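Local coordinates for Ceg4 (Legionella pneumophila subsp. pneumophila, PDB 6AOK), which dephosphorylates phosphotyrosine as a phosphatase effector, probably through the magnesium-binding HAD-like domain described here, and attenuates activation of eukaryotic MAPK pathways, at residues Y37-L41 and N114-Y118; A63-F67 and A121-Y125; R161-D167 and E187-R193. Where two conformers were deposited one is given. Numbering follows the deposited sequence.

Contact 1: residues Y37-L41 and N114-Y118; sequences YQSLL and NRAEY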
ATOM      1  N   TYR A  37       4.658 -11.858 -12.746  1.00 11.33           N
ATOM      2  CA  TYR A  37       3.732 -12.145 -11.656  1.00 11.04           C
ATOM      3  C   TYR A  37       3.316 -13.618 -11.654  1.00 10.36           C
ATOM      4  O   TYR A  37       3.235 -14.269 -10.592  1.00 10.15           O
ATOM      5  CB  TYR A  37       2.508 -11.259 -11.802  1.00  9.17           C
ATOM      6  CG  TYR A  37       1.555 -11.308 -10.638  1.00  8.74           C
ATOM      7  CD1 TYR A  37       0.606 -12.330 -10.522  1.00  8.66           C
ATOM      8  CD2 TYR A  37       1.608 -10.328  -9.659  1.00 11.00           C
ATOM      9  CE1 TYR A  37      -0.268 -12.355  -9.427  1.00 14.22           C
ATOM     10  CE2 TYR A  37       0.739 -10.331  -8.580  1.00 12.47           C
ATOM     11  CZ  TYR A  37      -0.183 -11.338  -8.464  1.00 13.73           C
ATOM     12  OH  TYR A  37      -1.027 -11.353  -7.376  1.00 14.26           O
ATOM     13  N   GLN A  38       3.011 -14.147 -12.824  1.00  9.70           N
ATOM     14  CA  GLN A  38       2.551 -15.536 -12.899  1.00  9.82           C
ATOM     15  C   GLN A  38       3.638 -16.496 -12.451  1.00 11.17           C
ATOM     16  O   GLN A  38       3.335 -17.577 -11.910  1.00 11.33           O
ATOM     17  CB  GLN A  38       2.102 -15.859 -14.336  1.00 10.18           C
ATOM     18  CG  GLN A  38       0.793 -15.071 -14.684  1.00 11.74           C
ATOM     19  CD  GLN A  38      -0.432 -15.708 -14.060  1.00 14.12           C
ATOM     20  OE1 GLN A  38      -0.557 -16.938 -13.983  1.00 15.83           O
ATOM     21  NE2 GLN A  38      -1.359 -14.904 -13.699  1.00 14.63           N
ATOM     22  N   SER A  39       4.909 -16.138 -12.668  1.00 10.66           N
ATOM     23  CA  SER A  39       6.023 -16.984 -12.214  1.00 10.90           C
ATOM     24  C   SER A  39       6.100 -17.093 -10.700  1.00 11.45           C
ATOM     25  O   SER A  39       6.783 -17.999 -10.178  1.00 11.24           O
ATOM     26  CB  SER A  39       7.364 -16.446 -12.765  1.00 12.98           C
ATOM     27  OG  SER A  39       7.825 -15.283 -12.015  1.00 12.51           O
ATOM     28  N   LEU A  40       5.434 -16.192  -9.970  1.00 10.31           N
ATOM     29  CA  LEU A  40       5.441 -16.286  -8.514  1.00 11.64           C
ATOM     30  C   LEU A  40       4.400 -17.265  -7.987  1.00 12.94           C
ATOM     31  O   LEU A  40       4.338 -17.479  -6.771  1.00 13.17           O
ATOM     32  CB  LEU A  40       5.170 -14.915  -7.876  1.00 11.99           C
ATOM     33  CG  LEU A  40       6.093 -13.768  -8.323  1.00 12.16           C
ATOM     34  CD1 LEU A  40       5.584 -12.439  -7.821  1.00  9.79           C
ATOM     35  CD2 LEU A  40       7.490 -14.018  -7.734  1.00 11.83           C
ATOM     36  N   LEU A  41       3.549 -17.824  -8.842  1.00 11.92           N
ATOM     37  CA  LEU A  41       2.517 -18.750  -8.375  1.00 12.86           C
ATOM     38  C   LEU A  41       3.024 -20.186  -8.448  1.00 14.77           C
ATOM     39  O   LEU A  41       3.698 -20.564  -9.396  1.00 11.18           O
ATOM     40  CB  LEU A  41       1.232 -18.590  -9.205  1.00 10.07           C
ATOM     41  CG  LEU A  41       0.726 -17.122  -9.297  1.00  9.53           C
ATOM     42  CD1 LEU A  41      -0.514 -17.042 -10.261  1.00 10.26           C
ATOM     43  CD2 LEU A  41       0.332 -16.616  -7.914  1.00 12.05           C
ATOM     44  N   ASN A 114      -5.327  -6.887  -5.561  1.00 10.04           N
ATOM     45  CA  ASN A 114      -4.169  -7.786  -5.547  1.00 11.17           C
ATOM     46  C   ASN A 114      -4.212  -8.626  -4.270  1.00 12.01           C
ATOM     47  O   ASN A 114      -5.279  -8.779  -3.643  1.00 12.53           O
ATOM     48  CB  ASN A 114      -2.864  -6.990  -5.652  1.00 12.30           C
ATOM     49  CG  ASN A 114      -1.729  -7.762  -6.317  1.00 13.69           C
ATOM     50  OD1 ASN A 114      -1.453  -8.917  -5.954  1.00 12.23           O
ATOM     51  ND2 ASN A 114      -1.029  -7.114  -7.286  1.00 11.03           N
ATOM     52  N   ARG A 115      -3.086  -9.188  -3.850  1.00 11.54           N
ATOM     53  CA  ARG A 115      -3.168 -10.123  -2.739  1.00 11.75           C
ATOM     54  C   ARG A 115      -2.035  -9.822  -1.785  1.00 11.04           C
ATOM     55  O   ARG A 115      -0.964  -9.374  -2.194  1.00  9.61           O
ATOM     56  CB  ARG A 115      -3.095 -11.584  -3.211  1.00 13.55           C
ATOM     57  CG  ARG A 115      -1.892 -11.855  -4.100  1.00 14.65           C
ATOM     58  CD  ARG A 115      -2.123 -13.138  -4.835  1.00 18.63           C
ATOM     59  NE  ARG A 115      -2.068 -14.293  -3.943  1.00 19.38           N
ATOM     60  CZ  ARG A 115      -2.174 -15.551  -4.352  1.00 22.24           C
ATOM     61  NH1 ARG A 115      -2.370 -15.831  -5.657  1.00 16.77           N
ATOM     62  NH2 ARG A 115      -2.092 -16.544  -3.449  1.00 20.61           N
ATOM     63  N   ALA A 116      -2.301 -10.042  -0.492  1.00 11.84           N
ATOM     64  CA  ALA A 116      -1.309  -9.774   0.553  1.00 10.02           C
ATOM     65  C   ALA A 116       0.027 -10.469   0.288  1.00 10.70           C
ATOM     66  O   ALA A 116       1.090  -9.891   0.568  1.00 12.10           O
ATOM     67  CB  ALA A 116      -1.871 -10.220   1.913  1.00 14.57           C
ATOM     68  N   GLU A 117       0.026 -11.702  -0.226  1.00 11.11           N
ATOM     69  CA  GLU A 117       1.338 -12.364  -0.350  1.00 17.21           C
ATOM     70  C   GLU A 117       2.222 -11.598  -1.323  1.00 14.78           C
ATOM     71  O   GLU A 117       3.443 -11.473  -1.115  1.00 12.92           O
ATOM     72  CB  GLU A 117       1.231 -13.830  -0.794  1.00 19.02           C
ATOM     73  CG  GLU A 117       0.379 -14.663   0.080  1.00 20.43           C
ATOM     74  CD  GLU A 117      -1.043 -14.817  -0.501  1.00 22.55           C
ATOM     75  OE1 GLU A 117      -1.735 -13.807  -0.836  1.00 20.90           O
ATOM     76  OE2 GLU A 117      -1.462 -15.966  -0.619  1.00 25.42           O
ATOM     77  N   TYR A 118       1.612 -11.036  -2.354  1.00 12.31           N
ATOM     78  CA  TYR A 118       2.383 -10.348  -3.380  1.00 10.97           C
ATOM     79  C   TYR A 118       2.887  -9.016  -2.862  1.00 11.92           C
ATOM     80  O   TYR A 118       4.059  -8.651  -3.056  1.00 12.16           O
ATOM     81  CB  TYR A 118       1.501 -10.111  -4.608  1.00 13.83           C
ATOM     82  CG  TYR A 118       2.275  -9.347  -5.653  1.00 14.78           C
ATOM     83  CD1 TYR A 118       1.967  -8.021  -5.963  1.00 10.80           C
ATOM     84  CD2 TYR A 118       3.341  -9.968  -6.318  1.00 12.33           C
ATOM     85  CE1 TYR A 118       2.728  -7.314  -6.961  1.00 13.64           C
ATOM     86  CE2 TYR A 118       4.081  -9.287  -7.294  1.00 12.78           C
ATOM     87  CZ  TYR A 118       3.771  -7.968  -7.601  1.00 14.83           C
ATOM     88  OH  TYR A 118       4.439  -7.302  -8.604  1.00 13.05           O
TER
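Tyr37, on the short helix 35-39, reaches across to the start of helix 116-125 and gives the largest share of this buried contact. With its CA-to-CB bond toward 114-118 and chi1 t, its ring reaches Tyr118, edge toward face (centroids 4.6 Å apart, planes at 53°), with Tyr37 CE2 3.4 Å from Tyr118 CG. Tyrosine suits this place because it fills an apolar gap yet ends in a hydroxyl: Tyr37 OH donates to Asn114 OD1 at 2.9 Å. Asn114, also t at chi1, turns its amide so that OD1 additionally receives the backbone N of Arg115, the N-cap residue, at 2.7 Å, while ND2 bonds OD2 of Asp20, whose main-chain O binds magnesium. Tyr118 is t as well, which presents a face of its ring to the edge of Tyr37 and its own edge to Leu40, where CD1 of Leu40 lies 3.5 Å from CE2 of Tyr118. Arg115 takes p at chi1, bringing its CD to 3.3 Å from Tyr37 OH. Its guanidinium forms a salt bridge with Glu117 (NH2 to OE2, 3.0 Å), and NH1 binds the carbonyl oxygens of Tyr52 and Thr55. Tyr37 OH and the Asn114 amide are thus paired where they are buried, and the chain Tyr37-Asn114-Asp20 is consistent with a hydrogen-bonded link from helix 35-39 to a residue of the metal site of this HAD-like domain.

Contact 2: residues A63-F67 and A121-Y125; sequences AQALF and AVFKY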
ATOM      1  N   ALA A  63       9.857 -16.226  -3.773  1.00 13.24           N
ATOM      2  CA  ALA A  63       9.467 -14.983  -4.438  1.00 12.56           C
ATOM      3  C   ALA A  63      10.611 -13.977  -4.395  1.00 16.35           C
ATOM      4  O   ALA A  63      10.887 -13.271  -5.380  1.00 15.60           O
ATOM      5  CB  ALA A  63       8.214 -14.384  -3.776  1.00 11.87           C
ATOM      6  N   GLN A  64      11.300 -13.913  -3.259  1.00 14.89           N
ATOM      7  CA  GLN A  64      12.460 -13.031  -3.159  1.00 15.55           C
ATOM      8  C   GLN A  64      13.515 -13.389  -4.211  1.00 15.48           C
ATOM      9  O   GLN A  64      14.093 -12.505  -4.866  1.00 17.97           O
ATOM     10  CB  GLN A  64      13.020 -13.133  -1.734  1.00 16.50           C
ATOM     11  CG  GLN A  64      14.301 -12.363  -1.533  1.00 19.94           C
ATOM     12  CD  GLN A  64      14.076 -10.859  -1.361  1.00 22.04           C
ATOM     13  OE1 GLN A  64      12.909 -10.375  -1.174  1.00 21.79           O
ATOM     14  NE2 GLN A  64      15.181 -10.101  -1.454  1.00 23.46           N
ATOM     15  N   ALA A  65      13.789 -14.685  -4.375  1.00 15.79           N
ATOM     16  CA  ALA A  65      14.772 -15.129  -5.362  1.00 20.44           C
ATOM     17  C   ALA A  65      14.376 -14.716  -6.773  1.00 20.61           C
ATOM     18  O   ALA A  65      15.229 -14.319  -7.580  1.00 16.51           O
ATOM     19  CB  ALA A  65      14.930 -16.648  -5.297  1.00 20.99           C
ATOM     20  N   LEU A  66      13.085 -14.815  -7.087  1.00 17.43           N
ATOM     21  CA  LEU A  66      12.592 -14.393  -8.402  1.00 16.42           C
ATOM     22  C   LEU A  66      12.682 -12.873  -8.598  1.00 17.30           C
ATOM     23  O   LEU A  66      13.020 -12.398  -9.699  1.00 14.48           O
ATOM     24  CB  LEU A  66      11.153 -14.885  -8.569  1.00 15.20           C
ATOM     25  CG  LEU A  66      11.081 -16.419  -8.724  1.00 17.48           C
ATOM     26  CD1 LEU A  66       9.635 -16.949  -8.516  1.00 15.83           C
ATOM     27  CD2 LEU A  66      11.548 -16.843 -10.113  1.00 19.20           C
ATOM     28  N   PHE A  67      12.366 -12.089  -7.561  1.00 13.96           N
ATOM     29  CA  PHE A  67      12.569 -10.651  -7.661  1.00 17.53           C
ATOM     30  C   PHE A  67      14.037 -10.331  -7.881  1.00 17.41           C
ATOM     31  O   PHE A  67      14.390  -9.503  -8.736  1.00 16.39           O
ATOM     32  CB  PHE A  67      12.079  -9.943  -6.404  1.00 14.80           C
ATOM     33  CG  PHE A  67      10.630  -9.578  -6.438  1.00 14.49           C
ATOM     34  CD1 PHE A  67       9.654 -10.476  -6.006  1.00 15.80           C
ATOM     35  CD2 PHE A  67      10.251  -8.333  -6.864  1.00 12.64           C
ATOM     36  CE1 PHE A  67       8.323 -10.141  -6.021  1.00 15.17           C
ATOM     37  CE2 PHE A  67       8.907  -7.980  -6.902  1.00 21.26           C
ATOM     38  CZ  PHE A  67       7.943  -8.887  -6.487  1.00 18.67           C
ATOM     39  N   ALA A 121       5.716  -9.471  -0.523  1.00 10.93           N
ATOM     40  CA  ALA A 121       6.962  -9.797  -1.227  1.00 13.51           C
ATOM     41  C   ALA A 121       7.587  -8.552  -1.845  1.00 12.78           C
ATOM     42  O   ALA A 121       8.814  -8.440  -1.876  1.00 12.79           O
ATOM     43  CB  ALA A 121       6.736 -10.852  -2.306  1.00 12.37           C
ATOM     44  N   VAL A 122       6.775  -7.622  -2.377  1.00 11.19           N
ATOM     45  CA  VAL A 122       7.341  -6.396  -2.939  1.00 13.00           C
ATOM     46  C   VAL A 122       8.022  -5.565  -1.856  1.00 14.03           C
ATOM     47  O   VAL A 122       9.142  -5.061  -2.044  1.00 14.37           O
ATOM     48  CB  VAL A 122       6.266  -5.557  -3.666  1.00 10.99           C
ATOM     49  CG1 VAL A 122       6.886  -4.159  -4.048  1.00 10.43           C
ATOM     50  CG2 VAL A 122       5.785  -6.323  -4.939  1.00 11.27           C
ATOM     51  N   PHE A 123       7.313  -5.322  -0.742  1.00 11.25           N
ATOM     52  CA  PHE A 123       7.919  -4.583   0.372  1.00 10.28           C
ATOM     53  C   PHE A 123       9.180  -5.270   0.853  1.00 11.14           C
ATOM     54  O   PHE A 123      10.193  -4.622   1.112  1.00 13.37           O
ATOM     55  CB  PHE A 123       6.914  -4.473   1.543  1.00  9.92           C
ATOM     56  CG  PHE A 123       5.962  -3.300   1.422  1.00 13.40           C
ATOM     57  CD1 PHE A 123       4.757  -3.422   0.711  1.00 13.72           C
ATOM     58  CD2 PHE A 123       6.264  -2.102   2.042  1.00 12.72           C
ATOM     59  CE1 PHE A 123       3.888  -2.376   0.596  1.00 15.21           C
ATOM     60  CE2 PHE A 123       5.399  -0.986   1.907  1.00 16.58           C
ATOM     61  CZ  PHE A 123       4.210  -1.118   1.202  1.00 16.60           C
ATOM     62  N   LYS A 124       9.140  -6.586   0.985  1.00 11.45           N
ATOM     63  CA  LYS A 124      10.321  -7.334   1.449  1.00 14.87           C
ATOM     64  C   LYS A 124      11.475  -7.174   0.487  1.00 14.90           C
ATOM     65  O   LYS A 124      12.624  -6.975   0.903  1.00 16.30           O
ATOM     66  CB  LYS A 124       9.967  -8.819   1.593  1.00 17.46           C
ATOM     67  CG  LYS A 124      11.089  -9.805   2.042  1.00 24.95           C
ATOM     68  CD  LYS A 124      11.662  -9.398   3.369  1.00 31.30           C
ATOM     69  CE  LYS A 124      10.589  -9.160   4.439  1.00 34.23           C
ATOM     70  NZ  LYS A 124      11.209  -8.514   5.659  1.00 36.77           N
ATOM     71  N   TYR A 125      11.203  -7.309  -0.809  1.00 12.83           N
ATOM     72  CA  TYR A 125      12.276  -7.153  -1.781  1.00 13.58           C
ATOM     73  C   TYR A 125      12.893  -5.771  -1.650  1.00 16.62           C
ATOM     74  O   TYR A 125      14.125  -5.589  -1.826  1.00 14.63           O
ATOM     75  CB  TYR A 125      11.732  -7.365  -3.196  1.00 13.53           C
ATOM     76  CG  TYR A 125      12.769  -6.979  -4.225  1.00 14.46           C
ATOM     77  CD1 TYR A 125      13.962  -7.704  -4.332  1.00 15.62           C
ATOM     78  CD2 TYR A 125      12.575  -5.901  -5.053  1.00 14.41           C
ATOM     79  CE1 TYR A 125      14.945  -7.338  -5.240  1.00 16.66           C
ATOM     80  CE2 TYR A 125      13.543  -5.530  -5.968  1.00 15.52           C
ATOM     81  CZ  TYR A 125      14.726  -6.236  -6.044  1.00 16.61           C
ATOM     82  OH  TYR A 125      15.730  -5.852  -6.940  1.00 20.48           O
TER
HETATM   83  O   HOH W   1      10.492 -10.688  -1.523  1.00 13.25           O
HETATM   84  O   HOH W   2      15.933  -7.568  -1.068  1.00 25.74           O
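Two helices of the HAD-like domain, 60-71 and 116-125, cross here at -60° with their segment axes 9.8 Å apart. In the apolar packing, Ala63 and Ala121 are small enough to face each other directly, Ala63 CB lying 4.1 Å from Ala121 CB. The larger Phe67 packs on Ala121 and Val122, its CE1 4.1 Å from Ala121 CB and its CZ 3.7 Å from Val122 CG2.

Among the aromatic contacts, Phe67 CB sits over the face of Tyr125, 3.9 Å from the ring centroid, in a CH-pi interaction. The two rings are only 28° from parallel but slid apart, with centroids 5.3 Å from each other, so they barely overlap. Tyrosine is apt because its hydroxyl can reach past this apolar layer to the carbonyl of Gly72.

Polar contacts lie at the more open side, where Gln64, whose NE2 also bonds to Glu68, spans the helices through water. One water donates to Gln64 OE1 (2.5 Å) and Ala121 O (2.8 Å); a second accepts from Gln64 NE2 at 2.7 Å and donates to Tyr125 O at 2.8 Å.

Contact 3: residues R161-D167 and E187-R193; sequences RVYILDD and EEIRGYR. With MG (magnesium ion), chain B.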
ATOM      1  N   ARG A 161      -6.570  13.067  10.403  1.00 21.98           N
ATOM      2  CA  ARG A 161      -6.408  13.131   8.960  0.53 21.84           C
ATOM      3  C   ARG A 161      -6.586  11.744   8.372  1.00 19.20           C
ATOM      4  O   ARG A 161      -6.042  10.776   8.909  1.00 17.16           O
ATOM      5  CB  ARG A 161      -5.025  13.675   8.606  0.53 24.62           C
ATOM      6  CG  ARG A 161      -4.873  14.049   7.159  0.53 26.42           C
ATOM      7  CD  ARG A 161      -4.191  15.421   7.032  0.53 29.74           C
ATOM      8  NE  ARG A 161      -4.511  16.376   8.092  0.53 33.21           N
ATOM      9  CZ  ARG A 161      -5.710  16.907   8.291  0.53 34.14           C
ATOM     10  NH1 ARG A 161      -6.723  16.530   7.527  0.53 32.78           N
ATOM     11  NH2 ARG A 161      -5.902  17.783   9.269  0.53 35.22           N
ATOM     12  N   VAL A 162      -7.338  11.653   7.276  1.00 15.32           N
ATOM     13  CA  VAL A 162      -7.497  10.400   6.543  1.00 13.85           C
ATOM     14  C   VAL A 162      -6.990  10.645   5.142  1.00 16.36           C
ATOM     15  O   VAL A 162      -7.495  11.546   4.460  1.00 18.84           O
ATOM     16  CB  VAL A 162      -8.966   9.925   6.508  1.00 13.53           C
ATOM     17  CG1 VAL A 162      -9.076   8.603   5.712  1.00 13.12           C
ATOM     18  CG2 VAL A 162      -9.568   9.835   7.974  1.00 14.80           C
ATOM     19  N   TYR A 163      -5.993   9.849   4.707  1.00 12.42           N
ATOM     20  CA  TYR A 163      -5.485   9.870   3.327  1.00 13.37           C
ATOM     21  C   TYR A 163      -6.204   8.819   2.490  1.00 14.65           C
ATOM     22  O   TYR A 163      -6.421   7.690   2.956  1.00 15.09           O
ATOM     23  CB  TYR A 163      -3.996   9.558   3.279  1.00 15.27           C
ATOM     24  CG  TYR A 163      -3.185  10.787   3.563  1.00 16.95           C
ATOM     25  CD1 TYR A 163      -3.060  11.257   4.849  1.00 19.15           C
ATOM     26  CD2 TYR A 163      -2.558  11.472   2.552  1.00 18.64           C
ATOM     27  CE1 TYR A 163      -2.325  12.376   5.110  1.00 21.41           C
ATOM     28  CE2 TYR A 163      -1.836  12.591   2.800  1.00 20.19           C
ATOM     29  CZ  TYR A 163      -1.710  13.051   4.098  1.00 23.25           C
ATOM     30  OH  TYR A 163      -0.983  14.217   4.379  1.00 23.94           O
ATOM     31  N   ILE A 164      -6.568   9.196   1.259  1.00 14.34           N
ATOM     32  CA  ILE A 164      -7.161   8.279   0.284  1.00 13.68           C
ATOM     33  C   ILE A 164      -6.401   8.426  -1.019  1.00 15.06           C
ATOM     34  O   ILE A 164      -6.360   9.523  -1.581  1.00 14.18           O
ATOM     35  CB  ILE A 164      -8.644   8.559   0.038  1.00 11.78           C
ATOM     36  CG1 ILE A 164      -9.376   8.657   1.383  1.00 15.42           C
ATOM     37  CG2 ILE A 164      -9.222   7.448  -0.853  1.00 10.48           C
ATOM     38  CD1 ILE A 164     -10.779   9.357   1.291  1.00 15.93           C
ATOM     39  N   LEU A 165      -5.790   7.329  -1.490  1.00 14.75           N
ATOM     40  CA  LEU A 165      -4.957   7.371  -2.688  1.00 13.56           C
ATOM     41  C   LEU A 165      -5.393   6.255  -3.598  1.00 12.86           C
ATOM     42  O   LEU A 165      -5.425   5.092  -3.168  1.00 13.42           O
ATOM     43  CB  LEU A 165      -3.472   7.199  -2.353  1.00 14.01           C
ATOM     44  CG  LEU A 165      -3.013   8.300  -1.409  1.00 17.02           C
ATOM     45  CD1 LEU A 165      -2.856   7.695  -0.035  1.00 20.35           C
ATOM     46  CD2 LEU A 165      -1.727   8.978  -1.869  1.00 18.63           C
ATOM     47  N   ASP A 166      -5.728   6.585  -4.844  1.00 10.63           N
ATOM     48  CA  ASP A 166      -6.078   5.512  -5.789  1.00 10.85           C
ATOM     49  C   ASP A 166      -5.960   6.037  -7.214  1.00 11.94           C
ATOM     50  O   ASP A 166      -6.381   7.162  -7.507  1.00 12.43           O
ATOM     51  CB  ASP A 166      -7.500   4.973  -5.530  1.00 13.62           C
ATOM     52  CG  ASP A 166      -7.689   3.540  -6.002  1.00 15.54           C
ATOM     53  OD1 ASP A 166      -7.306   3.246  -7.157  1.00 15.56           O
ATOM     54  OD2 ASP A 166      -8.248   2.693  -5.228  1.00 16.17           O
ATOM     55  N   ASP A 167      -5.390   5.219  -8.103  1.00 12.62           N
ATOM     56  CA  ASP A 167      -5.363   5.651  -9.492  1.00 14.00           C
ATOM     57  C   ASP A 167      -6.648   5.339 -10.249  1.00 15.35           C
ATOM     58  O   ASP A 167      -6.822   5.855 -11.351  1.00 15.95           O
ATOM     59  CB  ASP A 167      -4.154   5.037 -10.260  1.00 15.03           C
ATOM     60  CG  ASP A 167      -4.220   3.495 -10.347  1.00 19.33           C
ATOM     61  OD1 ASP A 167      -4.347   2.820  -9.292  1.00 18.24           O
ATOM     62  OD2 ASP A 167      -4.180   2.923 -11.468  1.00 20.49           O
ATOM     63  N   GLU A 187     -11.686  18.921   5.430  1.00 32.79           N
ATOM     64  CA  GLU A 187     -10.401  19.278   5.976  1.00 36.38           C
ATOM     65  C   GLU A 187      -9.725  18.139   6.689  1.00 33.08           C
ATOM     66  O   GLU A 187      -8.598  18.194   7.001  1.00 32.96           O
ATOM     67  CB  GLU A 187     -10.451  20.499   6.905  1.00 45.72           C
ATOM     68  CG  GLU A 187     -10.892  20.288   8.341  1.00 52.93           C
ATOM     69  CD  GLU A 187     -12.312  20.775   8.583  1.00 60.43           C
ATOM     70  OE1 GLU A 187     -12.636  21.193   9.709  1.00 65.32           O
ATOM     71  OE2 GLU A 187     -13.127  20.778   7.642  1.00 61.67           O
ATOM     72  N   GLU A 188     -10.474  17.091   7.013  1.00 28.53           N
ATOM     73  CA  GLU A 188      -9.865  15.907   7.583  1.00 25.28           C
ATOM     74  C   GLU A 188      -9.391  14.944   6.517  1.00 23.47           C
ATOM     75  O   GLU A 188      -8.556  14.087   6.805  1.00 26.14           O
ATOM     76  CB  GLU A 188     -10.853  15.203   8.504  1.00 29.18           C
ATOM     77  CG  GLU A 188     -11.001  15.898   9.831  1.00 34.98           C
ATOM     78  CD  GLU A 188     -12.308  15.568  10.514  1.00 40.40           C
ATOM     79  OE1 GLU A 188     -13.315  15.284   9.810  1.00 40.53           O
ATOM     80  OE2 GLU A 188     -12.340  15.626  11.765  1.00 44.77           O
ATOM     81  N   ILE A 189      -9.860  15.103   5.290  1.00 19.75           N
ATOM     82  CA  ILE A 189      -9.573  14.161   4.206  1.00 18.50           C
ATOM     83  C   ILE A 189      -8.532  14.758   3.266  1.00 17.59           C
ATOM     84  O   ILE A 189      -8.683  15.892   2.804  1.00 17.16           O
ATOM     85  CB  ILE A 189     -10.847  13.825   3.425  1.00 19.82           C
ATOM     86  CG1 ILE A 189     -11.891  13.192   4.346  1.00 19.90           C
ATOM     87  CG2 ILE A 189     -10.527  12.921   2.221  1.00 20.96           C
ATOM     88  CD1 ILE A 189     -13.304  13.192   3.804  1.00 21.71           C
ATOM     89  N   ARG A 190      -7.502  13.979   2.950  1.00 14.70           N
ATOM     90  CA  ARG A 190      -6.521  14.335   1.933  1.00 20.27           C
ATOM     91  C   ARG A 190      -6.646  13.252   0.869  1.00 16.70           C
ATOM     92  O   ARG A 190      -6.117  12.144   1.053  1.00 13.66           O
ATOM     93  CB  ARG A 190      -5.103  14.370   2.507  1.00 24.32           C
ATOM     94  CG  ARG A 190      -4.872  15.405   3.637  1.00 29.77           C
ATOM     95  CD  ARG A 190      -4.748  16.805   3.092  1.00 36.26           C
ATOM     96  NE  ARG A 190      -4.279  17.747   4.113  1.00 43.85           N
ATOM     97  CZ  ARG A 190      -5.079  18.423   4.945  1.00 51.05           C
ATOM     98  NH1 ARG A 190      -6.409  18.266   4.873  1.00 52.09           N
ATOM     99  NH2 ARG A 190      -4.555  19.275   5.838  1.00 53.27           N
ATOM    100  N   GLY A 191      -7.345  13.560  -0.220  1.00 14.46           N
ATOM    101  CA  GLY A 191      -7.641  12.578  -1.248  1.00 14.92           C
ATOM    102  C   GLY A 191      -6.821  12.873  -2.485  1.00 17.74           C
ATOM    103  O   GLY A 191      -6.738  14.019  -2.938  1.00 17.04           O
ATOM    104  N   TYR A 192      -6.207  11.827  -3.040  1.00 12.67           N
ATOM    105  CA  TYR A 192      -5.414  11.961  -4.249  1.00 13.35           C
ATOM    106  C   TYR A 192      -5.834  10.878  -5.230  1.00 12.95           C
ATOM    107  O   TYR A 192      -5.679   9.682  -4.957  1.00 12.02           O
ATOM    108  CB  TYR A 192      -3.917  11.849  -3.943  1.00 17.71           C
ATOM    109  CG  TYR A 192      -3.490  12.854  -2.928  1.00 18.34           C
ATOM    110  CD1 TYR A 192      -3.209  14.175  -3.296  1.00 20.26           C
ATOM    111  CD2 TYR A 192      -3.442  12.507  -1.581  1.00 21.57           C
ATOM    112  CE1 TYR A 192      -2.854  15.105  -2.379  1.00 22.09           C
ATOM    113  CE2 TYR A 192      -3.076  13.463  -0.619  1.00 23.21           C
ATOM    114  CZ  TYR A 192      -2.775  14.744  -1.049  1.00 23.52           C
ATOM    115  OH  TYR A 192      -2.428  15.681  -0.142  1.00 27.71           O
ATOM    116  N   ARG A 193      -6.301  11.308  -6.368  1.00 14.97           N
ATOM    117  CA  ARG A 193      -6.679  10.446  -7.480  1.00 15.33           C
ATOM    118  C   ARG A 193      -5.749  10.876  -8.609  1.00 15.53           C
ATOM    119  O   ARG A 193      -5.990  11.881  -9.276  1.00 16.99           O
ATOM    120  CB  ARG A 193      -8.138  10.670  -7.871  1.00 14.62           C
ATOM    121  CG  ARG A 193      -8.817   9.445  -8.461  1.00 15.80           C
ATOM    122  CD  ARG A 193      -8.105   8.969  -9.716  1.00 15.30           C
ATOM    123  NE  ARG A 193      -8.171   9.955 -10.791  1.00 17.41           N
ATOM    124  CZ  ARG A 193      -7.517   9.851 -11.942  1.00 21.59           C
ATOM    125  NH1 ARG A 193      -7.636  10.797 -12.864  1.00 26.34           N
ATOM    126  NH2 ARG A 193      -6.741   8.801 -12.174  1.00 21.99           N
TER
HETATM  127 MG    MG B 301      -4.488   0.777  -8.837  1.00 12.68          MG
HETATM  128  O   HOH W   3      -0.676  15.619   2.122  1.00 32.85           O
HETATM  129  O   HOH W   4      -6.549   1.152  -8.634  1.00 13.56           O
HETATM  130  O   HOH W   5      -4.583   0.529 -10.933  1.00 14.13           O
HETATM  131  O   HOH W   6      -5.057  -1.166  -8.539  1.00 12.78           O
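Ile164 and Ile189 meet at the apolar centre, CD1 of Ile164 lying 3.7 Å from CG2 of Ile189, on the face that Val162 shares, under helix 169-180. Beta-branched isoleucine and valine suit extended strands and fill this face. On the other face, under helix 201-211, Tyr163 CE2 touches Tyr192 CE2 at 3.7 Å, and Arg190 CB packs over the Tyr163 ring, 3.9 Å from its centroid. One water bridges the two tyrosine hydroxyls.

Strands 161-165 and 189-192 run parallel, the flanks of a beta-alpha-beta crossover. Backbone hydrogen bonds of a parallel pair join them, among them Val162 N to Glu188 O (2.8 Å), Tyr192 N to Ile164 O (2.7 Å) and Asp166 N to Tyr192 O (3.1 Å). At one end the guanidinium groups of Arg161 and Arg190 stack, centres 3.7 Å apart; Arg161 NH1 donates to Glu187 O at 2.6 Å, offsetting some like-charge cost.

At the other end Arg193 NH2 donates to Asp167 O (3.1 Å), while Asp167 OD1 binds magnesium at 2.1 Å. Asp18 OD2 and the main-chain O of Asp20 also bind it, and Asp166 OD1 accepts from a metal-bound water at 2.7 Å while its OD2 forms a salt bridge with Lys144. Pairing that continues to Asp166, with Arg193 on Asp167 O, is consistent with fixing the strand end from which Asp167 OD1 binds the ion and Asp166 a coordinated water.

In the fold
Contacts 1 and 2 form one continuous packed region, their centres 10 Å apart: both use helix 116-125, and its partners, helices 35-39 and 60-71, follow each other in the chain. They meet where Tyr118 CE2 lies 4.0 Å from Phe67 CZ and Leu40 CD2 lies 3.7 Å from Leu66 CD1. Contact 3, at the edge of the parallel sheet, is on the opposite side of the chain's centre, with its centre 27 Å and 28 Å from those of contacts 1 and 2. The magnesium site lies between: contact 3 supplies Asp167, while the Asn114 side chain of contact 1 stops about 9 Å from the ion and Val122 of contact 2 about 13 Å.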